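Local coordinates for Lmo1076 protein (Listeria monocytogenes serovar 1/2a, PDB 5JQC) that is a putative secreted autolysin, probably with amidase activity in cell wall degradation, represented here by three SH3-like GW domains, at residues A[243-247]-A[248-252]. Sequence-based numbering, arbitrary orientation.
Sequences QFQVN and GKTVG
Val246 and Lys249 close a beta hairpin with a two-residue loop, a type I' turn, with Lys249 N bonded to Val246 O at 3.0 Å and Val246 N to Lys249 O at 3.2 Å. Asn247 and Gly248 form the loop. Both have positive phi, the Asn-Gly pairing familiar from this turn type.

Further along there is a beta bulge. Val251 and Gly252 lie opposite the single residue Phe244. Val251 N donates to Phe244 O at 3.0 Å, while Phe244 N donates to Gly252 O at 3.1 Å. Val251 has helix-like backbone angles, and its side chain is turned toward the facing strand.

There it meets the Phe244 ring, which approaches obliquely. With CG between the backbone N and the carbonyl carbon (chi1 68°), the ring comes back toward the second strand. Phe244 CE2 touches Val251 CB at 3.4 Å, and CZ reaches CG1 at the same distance. Val251 CG2 also meets Val246 CG2 at 3.7 Å, making a small apolar patch.

On the face opposite Phe244, Val246 and Lys249, Gln245 and Thr250 form a non-hydrogen-bonded pair. The extended Gln245 chain places NE2 3.3 Å from Thr250 OG1, a weak but nearly straight hydrogen bond (167°). Thr250 CG2 lies against the amide end of Gln243, whose OE1 is held by Lys232.

The hairpin belongs to the third GW domain of this chain, which has an SH3-like fold. Strand 249-255 pairs with strand 239-246, which pairs in turn with strand 226-236. From that strand, Val228 touches Val246, and Ile231 touches Gln245 and Thr250. Tyr223 meets the Phe244 ring edge-to-face.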
loop_
_atom_site.group_PDB
_atom_site.type_symbol
_atom_site.label_atom_id
_atom_site.label_comp_id
_atom_site.label_asym_id
_atom_site.label_seq_id
_atom_site.Cartn_x
_atom_site.Cartn_y
_atom_site.Cartn_z
ATOM N N GLN A 243 -28.480 5.319 -18.254
ATOM C CA GLN A 243 -29.184 6.393 -17.568
ATOM C C GLN A 243 -30.456 6.662 -18.362
ATOM O O GLN A 243 -30.392 6.855 -19.579
ATOM C CB GLN A 243 -28.317 7.648 -17.445
ATOM C CG GLN A 243 -28.840 8.630 -16.383
ATOM C CD GLN A 243 -28.074 9.946 -16.353
ATOM O OE1 GLN A 243 -27.713 10.485 -17.397
ATOM N NE2 GLN A 243 -27.826 10.469 -15.160
ATOM N N PHE A 244 -31.612 6.620 -17.698
ATOM C CA PHE A 244 -32.870 6.679 -18.424
ATOM C C PHE A 244 -33.781 7.767 -17.862
ATOM O O PHE A 244 -33.566 8.298 -16.765
ATOM C CB PHE A 244 -33.578 5.310 -18.436
ATOM C CG PHE A 244 -34.094 4.854 -17.088
ATOM C CD1 PHE A 244 -33.277 4.142 -16.221
ATOM C CD2 PHE A 244 -35.411 5.101 -16.706
ATOM C CE1 PHE A 244 -33.750 3.712 -14.984
ATOM C CE2 PHE A 244 -35.895 4.667 -15.472
ATOM C CZ PHE A 244 -35.062 3.973 -14.611
ATOM N N GLN A 245 -34.805 8.097 -18.654
ATOM C CA GLN A 245 -35.759 9.156 -18.341
ATOM C C GLN A 245 -37.187 8.668 -18.538
ATOM O O GLN A 245 -37.494 7.969 -19.511
ATOM C CB GLN A 245 -35.544 10.386 -19.226
ATOM C CG GLN A 245 -34.274 11.148 -18.971
ATOM C CD GLN A 245 -34.185 12.377 -19.851
ATOM O OE1 GLN A 245 -34.712 12.398 -20.970
ATOM N NE2 GLN A 245 -33.531 13.419 -19.348
ATOM N N VAL A 246 -38.055 9.042 -17.609
ATOM C CA VAL A 246 -39.496 8.931 -17.787
ATOM C C VAL A 246 -40.080 10.316 -17.554
ATOM O O VAL A 246 -39.560 11.084 -16.736
ATOM C CB VAL A 246 -40.136 7.887 -16.846
ATOM C CG1 VAL A 246 -39.402 6.557 -16.956
ATOM C CG2 VAL A 246 -40.162 8.383 -15.402
ATOM N N ASN A 247 -41.142 10.647 -18.295
ATOM C CA ASN A 247 -41.732 11.991 -18.275
ATOM C C ASN A 247 -40.675 13.065 -18.534
ATOM O O ASN A 247 -40.757 14.172 -17.986
ATOM C CB ASN A 247 -42.467 12.280 -16.955
ATOM C CG ASN A 247 -43.544 11.249 -16.635
ATOM O OD1 ASN A 247 -44.060 10.568 -17.526
ATOM N ND2 ASN A 247 -43.891 11.133 -15.351
ATOM N N GLY A 248 -39.661 12.727 -19.339
ATOM C CA GLY A 248 -38.603 13.656 -19.670
ATOM C C GLY A 248 -37.677 14.041 -18.536
ATOM O O GLY A 248 -36.840 14.929 -18.723
ATOM N N LYS A 249 -37.793 13.419 -17.363
ATOM C CA LYS A 249 -36.889 13.704 -16.256
ATOM C C LYS A 249 -36.040 12.474 -15.956
ATOM O O LYS A 249 -36.515 11.335 -16.042
ATOM C CB LYS A 249 -37.652 14.169 -14.998
ATOM C CG LYS A 249 -38.749 13.237 -14.503
ATOM C CD LYS A 249 -39.316 13.695 -13.149
ATOM C CE LYS A 249 -40.312 14.842 -13.293
ATOM N NZ LYS A 249 -41.613 14.383 -13.859
ATOM N N THR A 250 -34.773 12.720 -15.627
ATOM C CA THR A 250 -33.832 11.640 -15.363
ATOM C C THR A 250 -34.219 10.890 -14.100
ATOM O O THR A 250 -34.349 11.484 -13.024
ATOM C CB THR A 250 -32.414 12.182 -15.215
ATOM O OG1 THR A 250 -31.982 12.737 -16.463
ATOM C CG2 THR A 250 -31.460 11.061 -14.783
ATOM N N VAL A 251 -34.390 9.580 -14.235
ATOM C CA VAL A 251 -34.668 8.714 -13.097
ATOM C C VAL A 251 -33.363 8.345 -12.398
ATOM O O VAL A 251 -33.138 8.689 -11.231
ATOM C CB VAL A 251 -35.431 7.466 -13.570
ATOM C CG1 VAL A 251 -35.700 6.531 -12.422
ATOM C CG2 VAL A 251 -36.727 7.882 -14.263
ATOM N N GLY A 252 -32.491 7.652 -13.121
ATOM C CA GLY A 252 -31.257 7.150 -12.547
ATOM C C GLY A 252 -30.595 6.194 -13.519
ATOM O O GLY A 252 -30.893 6.210 -14.717
#